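Long-range contacts in putative polyphosphate kinase 2 family protein (Arthrobacter aurescens, PDB 3RHF), which probably acts as a polyphosphate kinase, transferring phosphoryl groups between polyphosphate and nucleotides: residues R56-L60 with Q258-L262; E62-E67 with L268-P273; Q81-G87 with M185-S189. All coordinates share one frame; numbering follows the deposited sequence.

Contact 1: residues R56-L60 with Q258-L262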
ATOM      1  N   ARG A  56      -5.977 -12.597  -9.289  1.00 28.80           N
ATOM      2  CA  ARG A  56      -4.928 -13.612  -9.291  1.00 28.17           C
ATOM      3  C   ARG A  56      -3.709 -13.250  -8.412  1.00 27.27           C
ATOM      4  O   ARG A  56      -3.191 -14.109  -7.673  1.00 26.36           O
ATOM      5  CB  ARG A  56      -4.458 -13.866 -10.701  1.00 28.30           C
ATOM      6  CG  ARG A  56      -5.518 -14.501 -11.587  1.00 32.60           C
ATOM      7  CD  ARG A  56      -4.964 -14.617 -12.982  1.00 36.17           C
ATOM      8  NE  ARG A  56      -6.032 -14.754 -13.936  1.00 41.58           N
ATOM      9  CZ  ARG A  56      -5.909 -14.628 -15.250  1.00 42.28           C
ATOM     10  NH1 ARG A  56      -4.732 -14.373 -15.815  1.00 40.23           N
ATOM     11  NH2 ARG A  56      -6.990 -14.779 -16.000  1.00 44.61           N
ATOM     12  N   LEU A  57      -3.247 -11.994  -8.532  1.00 25.72           N
ATOM     13  CA  LEU A  57      -2.118 -11.495  -7.787  1.00 24.94           C
ATOM     14  C   LEU A  57      -2.433 -11.490  -6.279  1.00 24.91           C
ATOM     15  O   LEU A  57      -1.620 -11.931  -5.498  1.00 23.55           O
ATOM     16  CB  LEU A  57      -1.748 -10.102  -8.282  1.00 24.51           C
ATOM     17  CG  LEU A  57      -0.449  -9.451  -7.787  1.00 27.08           C
ATOM     18  CD1 LEU A  57       0.737 -10.270  -8.191  1.00 29.21           C
ATOM     19  CD2 LEU A  57      -0.225  -7.980  -8.317  1.00 27.15           C
ATOM     20  N   ALA A  58      -3.628 -11.034  -5.894  1.00 25.09           N
ATOM     21  CA  ALA A  58      -4.052 -11.056  -4.485  1.00 25.90           C
ATOM     22  C   ALA A  58      -3.965 -12.489  -3.914  1.00 25.97           C
ATOM     23  O   ALA A  58      -3.435 -12.712  -2.856  1.00 25.31           O
ATOM     24  CB  ALA A  58      -5.454 -10.484  -4.322  1.00 25.47           C
ATOM     25  N   GLU A  59      -4.440 -13.468  -4.652  1.00 27.51           N
ATOM     26  CA  GLU A  59      -4.350 -14.831  -4.181  1.00 28.98           C
ATOM     27  C   GLU A  59      -2.900 -15.255  -4.084  1.00 27.23           C
ATOM     28  O   GLU A  59      -2.499 -15.810  -3.097  1.00 26.78           O
ATOM     29  CB  GLU A  59      -5.151 -15.800  -5.045  1.00 30.75           C
ATOM     30  CG  GLU A  59      -4.891 -17.254  -4.693  1.00 36.76           C
ATOM     31  CD  GLU A  59      -5.929 -18.271  -5.230  1.00 47.04           C
ATOM     32  OE1 GLU A  59      -6.746 -17.945  -6.132  1.00 54.26           O
ATOM     33  OE2 GLU A  59      -5.923 -19.436  -4.735  1.00 55.32           O
ATOM     34  N   LEU A  60      -2.099 -15.009  -5.096  1.00 26.33           N
ATOM     35  CA  LEU A  60      -0.767 -15.577  -5.085  1.00 26.35           C
ATOM     36  C   LEU A  60       0.200 -14.873  -4.101  1.00 26.13           C
ATOM     37  O   LEU A  60       1.111 -15.480  -3.591  1.00 26.21           O
ATOM     38  CB  LEU A  60      -0.188 -15.574  -6.472  1.00 26.92           C
ATOM     39  CG  LEU A  60      -0.574 -16.672  -7.445  1.00 27.51           C
ATOM     40  CD1 LEU A  60      -0.093 -16.212  -8.766  1.00 25.74           C
ATOM     41  CD2 LEU A  60       0.069 -17.966  -7.048  1.00 26.57           C
ATOM     42  N   GLN A 258       2.165  -6.736 -14.559  1.00 23.54           N
ATOM     43  CA  GLN A 258       1.438  -7.708 -13.736  1.00 24.23           C
ATOM     44  C   GLN A 258       1.639  -9.153 -14.141  1.00 23.09           C
ATOM     45  O   GLN A 258       1.793 -10.016 -13.267  1.00 22.56           O
ATOM     46  CB  GLN A 258      -0.058  -7.358 -13.515  1.00 25.12           C
ATOM     47  CG  GLN A 258      -0.153  -6.617 -12.193  1.00 28.38           C
ATOM     48  CD  GLN A 258      -1.520  -6.156 -11.780  1.00 34.90           C
ATOM     49  OE1 GLN A 258      -1.699  -4.980 -11.442  1.00 36.17           O
ATOM     50  NE2 GLN A 258      -2.489  -7.085 -11.726  1.00 39.85           N
ATOM     51  N   GLN A 259       1.697  -9.435 -15.434  1.00 22.95           N
ATOM     52  CA  GLN A 259       1.821 -10.846 -15.864  1.00 23.12           C
ATOM     53  C   GLN A 259       3.190 -11.349 -15.532  1.00 22.81           C
ATOM     54  O   GLN A 259       3.363 -12.510 -15.209  1.00 24.54           O
ATOM     55  CB  GLN A 259       1.510 -11.048 -17.346  1.00 23.74           C
ATOM     56  CG  GLN A 259       1.160 -12.484 -17.737  1.00 22.94           C
ATOM     57  CD  GLN A 259      -0.111 -12.987 -17.091  1.00 24.02           C
ATOM     58  OE1 GLN A 259      -1.174 -12.368 -17.169  1.00 26.13           O
ATOM     59  NE2 GLN A 259      -0.016 -14.124 -16.449  1.00 22.08           N
ATOM     60  N   LEU A 260       4.167 -10.461 -15.534  1.00 23.21           N
ATOM     61  CA  LEU A 260       5.544 -10.831 -15.137  1.00 23.12           C
ATOM     62  C   LEU A 260       5.620 -11.288 -13.694  1.00 21.65           C
ATOM     63  O   LEU A 260       6.257 -12.306 -13.381  1.00 20.19           O
ATOM     64  CB  LEU A 260       6.490  -9.645 -15.347  1.00 23.37           C
ATOM     65  CG  LEU A 260       7.080  -9.480 -16.751  1.00 25.89           C
ATOM     66  CD1 LEU A 260       7.881  -8.206 -16.767  1.00 23.82           C
ATOM     67  CD2 LEU A 260       7.967 -10.659 -17.220  1.00 23.96           C
ATOM     68  N   LEU A 261       4.974 -10.495 -12.838  1.00 22.92           N
ATOM     69  CA  LEU A 261       4.762 -10.833 -11.440  1.00 23.14           C
ATOM     70  C   LEU A 261       4.076 -12.147 -11.234  1.00 22.65           C
ATOM     71  O   LEU A 261       4.543 -12.948 -10.452  1.00 21.94           O
ATOM     72  CB  LEU A 261       3.899  -9.783 -10.787  1.00 24.19           C
ATOM     73  CG  LEU A 261       4.522  -8.877  -9.769  1.00 28.49           C
ATOM     74  CD1 LEU A 261       5.977  -8.493 -10.102  1.00 32.50           C
ATOM     75  CD2 LEU A 261       3.654  -7.641  -9.692  1.00 30.21           C
ATOM     76  N   LEU A 262       2.948 -12.351 -11.912  1.00 23.84           N
ATOM     77  CA  LEU A 262       2.162 -13.612 -11.735  1.00 25.49           C
ATOM     78  C   LEU A 262       2.936 -14.842 -12.192  1.00 26.48           C
ATOM     79  O   LEU A 262       2.839 -15.882 -11.562  1.00 26.56           O
ATOM     80  CB  LEU A 262       0.799 -13.583 -12.462  1.00 25.35           C
ATOM     81  CG  LEU A 262      -0.140 -12.485 -11.946  1.00 26.27           C
ATOM     82  CD1 LEU A 262      -1.165 -12.054 -13.027  1.00 27.43           C
ATOM     83  CD2 LEU A 262      -0.871 -12.881 -10.677  1.00 22.22           C
TER
HETATM   84  O   HOH W   1      -2.057 -15.249 -15.083  1.00 30.87           O
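L57 and L262 form the middle of an apolar helix-helix contact that sets helix 43-69 against helix 250-266 on one side of the central sheet. The segment axes approach to 10.4 Å with their N-to-C directions 30° apart, so the two helices run roughly alike. L262 presses its CD2 methyl on the L57 backbone, 3.3 Å from L57 N, and on L57 CB at 3.8 Å. The same methyl touches L60 CD1 at 3.9 Å and also the CB of R56. L57 answers with both branches: placing CG anti to its own N (chi1 -171°) carries CD1 to L261 CB at 4.1 Å and CD2 to the CG of Q258. A serine in place of L57 would probably leave a gap between L261, Q258 and the L262 methyl. R56 and Q259 lie toward the solvent side, bridged by one water that accepts from R56 NH1 at 2.9 Å and from Q259 NE2 at 2.7 Å; R56 is also salt-bridged to E11, and Q259 OE1 is held by Q53. The buried amide of Q258 is satisfied by H94 and D54. Leucine thus suits the dry seam, and longer polar chains suit the margin at R56 and Q259: direct adhesion is apolar, and polarity works through water.

Contact 2: residues E62-E67 with L268-P273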
ATOM      1  N   GLU A  62      -0.892 -13.649  -1.241  1.00 28.16           N
ATOM      2  CA  GLU A  62      -1.367 -14.085   0.036  1.00 28.93           C
ATOM      3  C   GLU A  62      -0.799 -15.440   0.351  1.00 27.21           C
ATOM      4  O   GLU A  62      -0.462 -15.679   1.480  1.00 26.64           O
ATOM      5  CB  GLU A  62      -2.873 -14.119   0.092  1.00 30.55           C
ATOM      6  CG  GLU A  62      -3.378 -14.565   1.462  1.00 38.24           C
ATOM      7  CD  GLU A  62      -4.904 -14.349   1.705  1.00 48.64           C
ATOM      8  OE1 GLU A  62      -5.280 -13.195   2.084  1.00 55.10           O
ATOM      9  OE2 GLU A  62      -5.696 -15.337   1.586  1.00 53.28           O
ATOM     10  N   LYS A  63      -0.640 -16.293  -0.646  1.00 26.45           N
ATOM     11  CA  LYS A  63       0.046 -17.558  -0.455  1.00 26.67           C
ATOM     12  C   LYS A  63       1.511 -17.415  -0.155  1.00 25.81           C
ATOM     13  O   LYS A  63       2.005 -18.034   0.767  1.00 25.69           O
ATOM     14  CB  LYS A  63      -0.101 -18.449  -1.654  1.00 28.08           C
ATOM     15  CG  LYS A  63      -1.496 -19.016  -1.840  1.00 30.33           C
ATOM     16  CD  LYS A  63      -1.487 -19.998  -3.019  1.00 32.88           C
ATOM     17  CE  LYS A  63      -2.884 -20.490  -3.400  1.00 35.92           C
ATOM     18  NZ  LYS A  63      -2.863 -21.278  -4.663  1.00 38.43           N
ATOM     19  N   LEU A  64       2.226 -16.604  -0.925  1.00 26.21           N
ATOM     20  CA  LEU A  64       3.630 -16.275  -0.575  1.00 25.18           C
ATOM     21  C   LEU A  64       3.752 -15.932   0.895  1.00 23.88           C
ATOM     22  O   LEU A  64       4.560 -16.473   1.615  1.00 23.00           O
ATOM     23  CB  LEU A  64       4.163 -15.084  -1.415  1.00 25.35           C
ATOM     24  CG  LEU A  64       5.680 -14.773  -1.316  1.00 23.07           C
ATOM     25  CD1 LEU A  64       6.474 -15.876  -1.916  1.00 22.48           C
ATOM     26  CD2 LEU A  64       6.022 -13.499  -2.051  1.00 22.08           C
ATOM     27  N   PHE A  65       2.920 -15.007   1.333  1.00 24.62           N
ATOM     28  CA  PHE A  65       2.895 -14.569   2.728  1.00 24.51           C
ATOM     29  C   PHE A  65       2.618 -15.699   3.725  1.00 24.90           C
ATOM     30  O   PHE A  65       3.290 -15.839   4.704  1.00 23.54           O
ATOM     31  CB  PHE A  65       1.834 -13.502   2.880  1.00 25.00           C
ATOM     32  CG  PHE A  65       1.880 -12.798   4.188  1.00 24.70           C
ATOM     33  CD1 PHE A  65       2.739 -11.760   4.392  1.00 25.22           C
ATOM     34  CD2 PHE A  65       1.107 -13.214   5.219  1.00 25.02           C
ATOM     35  CE1 PHE A  65       2.799 -11.119   5.630  1.00 26.32           C
ATOM     36  CE2 PHE A  65       1.164 -12.575   6.450  1.00 28.04           C
ATOM     37  CZ  PHE A  65       1.999 -11.523   6.649  1.00 25.19           C
ATOM     38  N   ALA A  66       1.605 -16.503   3.448  1.00 27.04           N
ATOM     39  CA  ALA A  66       1.175 -17.572   4.351  1.00 27.50           C
ATOM     40  C   ALA A  66       2.315 -18.535   4.475  1.00 28.71           C
ATOM     41  O   ALA A  66       2.644 -18.978   5.583  1.00 28.33           O
ATOM     42  CB  ALA A  66      -0.054 -18.272   3.822  1.00 27.21           C
ATOM     43  N   GLU A  67       2.930 -18.848   3.339  1.00 29.99           N
ATOM     44  CA  GLU A  67       4.071 -19.761   3.327  1.00 31.76           C
ATOM     45  C   GLU A  67       5.207 -19.182   4.139  1.00 31.77           C
ATOM     46  O   GLU A  67       5.846 -19.884   4.926  1.00 32.78           O
ATOM     47  CB  GLU A  67       4.555 -20.032   1.907  1.00 32.33           C
ATOM     48  CG  GLU A  67       3.587 -20.812   1.055  1.00 37.27           C
ATOM     49  CD  GLU A  67       4.091 -22.197   0.663  1.00 43.49           C
ATOM     50  OE1 GLU A  67       4.565 -22.926   1.547  1.00 48.69           O
ATOM     51  OE2 GLU A  67       3.978 -22.575  -0.523  1.00 45.18           O
ATOM     52  N   LEU A 268       6.938 -20.325  -8.381  1.00 36.06           N
ATOM     53  CA  LEU A 268       7.402 -20.691  -7.043  1.00 35.94           C
ATOM     54  C   LEU A 268       6.685 -21.889  -6.408  1.00 36.01           C
ATOM     55  O   LEU A 268       7.108 -22.313  -5.375  1.00 36.23           O
ATOM     56  CB  LEU A 268       7.342 -19.491  -6.134  1.00 34.85           C
ATOM     57  CG  LEU A 268       8.284 -18.361  -6.545  1.00 35.00           C
ATOM     58  CD1 LEU A 268       8.014 -17.147  -5.700  1.00 30.79           C
ATOM     59  CD2 LEU A 268       9.723 -18.811  -6.404  1.00 36.09           C
ATOM     60  N   GLN A 269       5.636 -22.431  -7.035  1.00 36.47           N
ATOM     61  CA  GLN A 269       4.926 -23.624  -6.551  1.00 37.63           C
ATOM     62  C   GLN A 269       4.373 -23.383  -5.141  1.00 35.66           C
ATOM     63  O   GLN A 269       4.523 -24.204  -4.251  1.00 34.25           O
ATOM     64  CB  GLN A 269       5.829 -24.855  -6.501  1.00 40.83           C
ATOM     65  CG  GLN A 269       6.892 -25.032  -7.600  1.00 46.70           C
ATOM     66  CD  GLN A 269       6.667 -26.293  -8.438  1.00 54.83           C
ATOM     67  OE1 GLN A 269       5.950 -26.264  -9.443  1.00 60.41           O
ATOM     68  NE2 GLN A 269       7.273 -27.401  -8.021  1.00 57.25           N
ATOM     69  N   LEU A 270       3.741 -22.236  -4.971  1.00 34.36           N
ATOM     70  CA  LEU A 270       3.123 -21.831  -3.719  1.00 33.54           C
ATOM     71  C   LEU A 270       1.776 -22.573  -3.563  1.00 33.67           C
ATOM     72  O   LEU A 270       1.061 -22.784  -4.514  1.00 32.73           O
ATOM     73  CB  LEU A 270       2.912 -20.288  -3.687  1.00 32.14           C
ATOM     74  CG  LEU A 270       4.126 -19.364  -3.956  1.00 31.38           C
ATOM     75  CD1 LEU A 270       3.796 -17.856  -3.916  1.00 27.07           C
ATOM     76  CD2 LEU A 270       5.257 -19.682  -2.967  1.00 27.80           C
ATOM     77  N   ASP A 271       1.498 -23.014  -2.348  1.00 34.35           N
ATOM     78  CA  ASP A 271       0.189 -23.446  -1.965  1.00 35.00           C
ATOM     79  C   ASP A 271      -0.009 -23.047  -0.532  1.00 33.20           C
ATOM     80  O   ASP A 271       0.924 -22.696   0.153  1.00 34.03           O
ATOM     81  CB  ASP A 271      -0.007 -24.973  -2.085  1.00 37.33           C
ATOM     82  CG  ASP A 271      -1.520 -25.365  -2.322  1.00 41.63           C
ATOM     83  OD1 ASP A 271      -2.430 -24.475  -2.267  1.00 43.75           O
ATOM     84  OD2 ASP A 271      -1.800 -26.563  -2.554  1.00 46.49           O
ATOM     85  N   TRP A 272      -1.240 -23.141  -0.095  1.00 31.81           N
ATOM     86  CA  TRP A 272      -1.609 -22.828   1.254  1.00 30.81           C
ATOM     87  C   TRP A 272      -1.012 -23.817   2.213  1.00 30.24           C
ATOM     88  O   TRP A 272      -1.057 -25.025   1.974  1.00 29.30           O
ATOM     89  CB  TRP A 272      -3.130 -22.901   1.405  1.00 30.96           C
ATOM     90  CG  TRP A 272      -3.855 -22.004   0.462  1.00 31.09           C
ATOM     91  CD1 TRP A 272      -4.629 -22.377  -0.580  1.00 30.10           C
ATOM     92  CD2 TRP A 272      -3.875 -20.575   0.494  1.00 26.61           C
ATOM     93  NE1 TRP A 272      -5.142 -21.272  -1.195  1.00 29.56           N
ATOM     94  CE2 TRP A 272      -4.703 -20.154  -0.544  1.00 26.21           C
ATOM     95  CE3 TRP A 272      -3.292 -19.621   1.323  1.00 26.67           C
ATOM     96  CZ2 TRP A 272      -4.947 -18.824  -0.803  1.00 25.75           C
ATOM     97  CZ3 TRP A 272      -3.521 -18.296   1.064  1.00 26.04           C
ATOM     98  CH2 TRP A 272      -4.339 -17.906   0.008  1.00 26.17           C
ATOM     99  N   PRO A 273      -0.489 -23.312   3.325  1.00 30.00           N
ATOM    100  CA  PRO A 273       0.015 -24.199   4.386  1.00 31.19           C
ATOM    101  C   PRO A 273      -1.065 -25.050   5.040  1.00 31.18           C
ATOM    102  O   PRO A 273      -2.191 -24.587   5.246  1.00 30.57           O
ATOM    103  CB  PRO A 273       0.618 -23.235   5.421  1.00 30.96           C
ATOM    104  CG  PRO A 273       0.780 -21.954   4.699  1.00 31.36           C
ATOM    105  CD  PRO A 273      -0.287 -21.900   3.641  1.00 29.67           C
TER
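E67 OE2 accepts the backbone N-H of D271 at 3.1 Å, a nearly straight bond (163°) that comes from above the carboxylate plane, 41° out of it. The carbonyl O of D271 lies close to the same oxygen, and two acceptors so near probably temper the grip; E67 OE1 has a weak bond to N72. D271 turns its own carboxylate back, OD1 weakly accepting from W272 N. K63 NZ stands 4.0 Å from that OD1, an attraction of opposite charges short of a salt bridge.

Packing takes over along the lysine. Its extended chain lies over one face of the W272 indole, CG 3.4 Å from the centroid of the six-membered ring in a CH-pi contact and CE 3.3 Å from NE1 above the pyrrole part. A long aliphatic chain with a charged end suits this place, since it can cover an aromatic face and still reach toward an aspartate. E62 brings its CG to the ring edge. Farther along, L270 CD1 meets L64 CB at 3.8 Å, and A66, small enough to let the chain come close, sets CB 3.6 Å from P273 CD.

The loop leaving helix 250-266, which turns at Q269 with positive phi, is thereby laid along the C-terminal part of helix 43-69 before strand 75-82. The W272 ring also meets that of W208 of the second subunit, their planes nearly parallel.

Contact 3: residues Q81-G87 with M185-S189. With PO4 (phosphate ion), chain I.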
ATOM      1  N   GLN A  81      12.609   0.556 -13.243  1.00 28.09           N
ATOM      2  CA  GLN A  81      13.321   1.760 -13.709  1.00 29.47           C
ATOM      3  C   GLN A  81      12.625   2.307 -14.925  1.00 30.48           C
ATOM      4  O   GLN A  81      12.096   1.532 -15.754  1.00 31.82           O
ATOM      5  CB  GLN A  81      14.748   1.411 -14.102  1.00 30.58           C
ATOM      6  CG  GLN A  81      15.637   0.916 -12.950  1.00 30.08           C
ATOM      7  CD  GLN A  81      16.137   2.030 -12.111  1.00 30.50           C
ATOM      8  OE1 GLN A  81      16.475   1.837 -10.961  1.00 37.34           O
ATOM      9  NE2 GLN A  81      16.174   3.208 -12.666  1.00 33.19           N
ATOM     10  N   ALA A  82      12.628   3.634 -15.036  1.00 31.10           N
ATOM     11  CA  ALA A  82      12.098   4.327 -16.196  1.00 31.78           C
ATOM     12  C   ALA A  82      12.375   5.820 -16.117  1.00 32.86           C
ATOM     13  O   ALA A  82      12.556   6.342 -15.050  1.00 33.89           O
ATOM     14  CB  ALA A  82      10.615   4.097 -16.330  1.00 30.72           C
HETATM   15  N   MSE A  83      12.351   6.498 -17.258  1.00 34.12           N
HETATM   16  CA  MSE A  83      12.415   7.944 -17.317  1.00 34.78           C
HETATM   17  C   MSE A  83      11.132   8.540 -16.726  1.00 34.08           C
HETATM   18  O   MSE A  83      10.085   7.861 -16.685  1.00 32.76           O
HETATM   19  CB  MSE A  83      12.554   8.383 -18.786  1.00 36.28           C
HETATM   20  CG  MSE A  83      13.748   7.780 -19.521  1.00 40.08           C
HETATM   21 SE   MSE A  83      15.509   8.274 -18.749  1.00 54.31          SE
HETATM   22  CE  MSE A  83      15.356  10.237 -18.876  1.00 46.94           C
ATOM     23  N   ASP A  84      11.200   9.799 -16.288  1.00 34.04           N
ATOM     24  CA  ASP A  84      10.066  10.406 -15.615  1.00 34.94           C
ATOM     25  C   ASP A  84       8.947  10.495 -16.599  1.00 34.68           C
ATOM     26  O   ASP A  84       9.205  10.631 -17.792  1.00 35.61           O
ATOM     27  CB  ASP A  84      10.374  11.795 -15.033  1.00 36.06           C
ATOM     28  CG  ASP A  84      11.259  11.736 -13.752  1.00 39.67           C
ATOM     29  OD1 ASP A  84      11.253  10.722 -13.009  1.00 42.57           O
ATOM     30  OD2 ASP A  84      11.982  12.725 -13.484  1.00 45.77           O
ATOM     31  N   THR A  85       7.697  10.394 -16.125  1.00 33.59           N
ATOM     32  CA  THR A  85       6.562  10.393 -17.030  1.00 32.42           C
ATOM     33  C   THR A  85       6.229   8.982 -17.530  1.00 31.82           C
ATOM     34  O   THR A  85       5.099   8.732 -17.947  1.00 32.80           O
ATOM     35  CB  THR A  85       6.894  11.396 -18.203  1.00 33.42           C
ATOM     36  OG1 THR A  85       6.139  12.599 -18.014  1.00 36.69           O
ATOM     37  CG2 THR A  85       6.694  10.812 -19.530  1.00 28.77           C
ATOM     38  N   ALA A  86       7.178   8.044 -17.490  1.00 31.00           N
ATOM     39  CA  ALA A  86       6.965   6.692 -18.093  1.00 30.73           C
ATOM     40  C   ALA A  86       5.916   5.851 -17.344  1.00 30.83           C
ATOM     41  O   ALA A  86       5.492   4.794 -17.819  1.00 30.35           O
ATOM     42  CB  ALA A  86       8.244   5.933 -18.163  1.00 30.03           C
ATOM     43  N   GLY A  87       5.537   6.305 -16.147  1.00 30.90           N
ATOM     44  CA  GLY A  87       4.495   5.657 -15.371  1.00 30.81           C
ATOM     45  C   GLY A  87       4.917   4.652 -14.310  1.00 29.84           C
ATOM     46  O   GLY A  87       4.149   3.737 -14.028  1.00 29.01           O
HETATM   47  N   MSE A 185      12.067  -2.516 -17.055  1.00 28.84           N
HETATM   48  CA  MSE A 185      12.301  -1.139 -17.531  1.00 29.44           C
HETATM   49  C   MSE A 185      11.141  -0.710 -18.388  1.00 28.94           C
HETATM   50  O   MSE A 185      10.813  -1.343 -19.387  1.00 29.00           O
HETATM   51  CB  MSE A 185      13.599  -1.025 -18.280  1.00 30.63           C
HETATM   52  CG  MSE A 185      13.979   0.452 -18.575  1.00 36.05           C
HETATM   53 SE   MSE A 185      13.894   0.842 -20.519  1.00 49.53          SE
HETATM   54  CE  MSE A 185      14.617   2.717 -20.505  1.00 39.99           C
ATOM     55  N   LEU A 186      10.493   0.359 -17.975  1.00 28.31           N
ATOM     56  CA  LEU A 186       9.398   0.919 -18.758  1.00 28.42           C
ATOM     57  C   LEU A 186       9.937   1.887 -19.804  1.00 29.04           C
ATOM     58  O   LEU A 186      10.471   2.925 -19.457  1.00 30.50           O
ATOM     59  CB  LEU A 186       8.404   1.679 -17.856  1.00 27.65           C
ATOM     60  CG  LEU A 186       7.817   0.920 -16.698  1.00 26.06           C
ATOM     61  CD1 LEU A 186       6.973   1.902 -15.956  1.00 27.08           C
ATOM     62  CD2 LEU A 186       7.040  -0.280 -17.210  1.00 26.09           C
ATOM     63  N   ASN A 187       9.743   1.566 -21.072  1.00 29.71           N
ATOM     64  CA  ASN A 187      10.380   2.283 -22.162  1.00 30.82           C
ATOM     65  C   ASN A 187       9.336   3.147 -22.925  1.00 31.26           C
ATOM     66  O   ASN A 187       8.378   2.650 -23.551  1.00 30.72           O
ATOM     67  CB  ASN A 187      11.043   1.237 -23.049  1.00 31.86           C
ATOM     68  CG  ASN A 187      11.846   1.816 -24.179  1.00 34.74           C
ATOM     69  OD1 ASN A 187      12.668   2.726 -24.005  1.00 38.07           O
ATOM     70  ND2 ASN A 187      11.687   1.225 -25.336  1.00 36.75           N
ATOM     71  N   ILE A 188       9.495   4.452 -22.836  1.00 31.22           N
ATOM     72  CA  ILE A 188       8.689   5.343 -23.663  1.00 31.77           C
ATOM     73  C   ILE A 188       9.605   6.058 -24.617  1.00 32.76           C
ATOM     74  O   ILE A 188      10.812   6.199 -24.352  1.00 32.91           O
ATOM     75  CB  ILE A 188       7.853   6.346 -22.849  1.00 31.27           C
ATOM     76  CG1 ILE A 188       8.752   7.274 -22.000  1.00 31.24           C
ATOM     77  CG2 ILE A 188       6.814   5.564 -22.000  1.00 28.89           C
ATOM     78  CD1 ILE A 188       7.995   8.312 -21.172  1.00 30.23           C
ATOM     79  N   SER A 189       9.031   6.473 -25.740  1.00 33.34           N
ATOM     80  CA  SER A 189       9.757   7.245 -26.748  1.00 34.65           C
ATOM     81  C   SER A 189       9.990   8.668 -26.266  1.00 34.66           C
ATOM     82  O   SER A 189       9.222   9.190 -25.449  1.00 33.26           O
ATOM     83  CB  SER A 189       8.982   7.275 -28.051  1.00 35.21           C
ATOM     84  OG  SER A 189       7.834   8.070 -27.908  1.00 35.49           O
TER
HETATM   85  P   PO4 I 288       6.986   8.244 -13.495  1.00 44.76           P
HETATM   86  O1  PO4 I 288       7.603   9.681 -13.385  1.00 39.20           O
HETATM   87  O2  PO4 I 288       5.639   8.444 -14.338  1.00 36.28           O
HETATM   88  O3  PO4 I 288       7.917   7.203 -14.197  1.00 33.28           O
HETATM   89  O4  PO4 I 288       6.704   7.724 -12.049  1.00 40.74           O
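M185 and Q81 pair where the parallel strands 179-187 and 75-82 end, just before the Walker A-type P-loop of this kinase fold. The selenomethionine at M185 sends its CA-H to Q81 O, 3.2 Å from CA, while its side chain packs on Y228 and F232 of helix 221-235. L186 follows with the sheet bond proper: its N donates to the same Q81 O at 3.0 Å, almost in line with the carbonyl (C=O...N 165°). Its CB rests 3.6 Å from A82 CB, the small alanine letting the strands come this close, and CD1 reaches A86 O at 3.7 Å. N187 faces away and joins strand 242-246 through its backbone. I188 then packs against the type II turn M83-A86. With CG1 between the backbone N and the carbonyl carbon (chi1 61°), CD1 is brought to T85 CG2, a tight 3.3 Å, and to A86 CB at 3.8 Å. S189 ends the segment as N-cap of helix 190-202, its OG bonded to E192 N.

I188 thus backs a loop whose other side holds a phosphate ion, while L186 packs beside it at A86 and G87. The ion is probably from the crystallisation liquor, its place consistent with the phosphate site of P-loop kinases; K88 and G89 complete the grip. G87, with a positive phi that would jam a CB against the preceding carbonyl, bonds from N to phosphate O2 at 2.8 Å, and T85 N reaches O1 at 2.8 Å.

Contacts 1 and 2 are neighbours on helix 43-69, their centres about 12 Å apart. They meet directly where L270 CD1 packs 3.6 Å from L60 O, so helix 250-266 and the loop after it follow successive parts of one helix. Contact 3 lies across the chain's centre, about 22 Å from contact 1 and 32 Å from contact 2, centre to centre; its nearest atoms come within about 7 Å of contact 1 without touching. Only contact 3 meets the phosphate, at the presumed phosphate-binding loop. Strand 75-82, which follows helix 43-69 in the chain, leads into that loop, whereas contact 2 meets the second subunit.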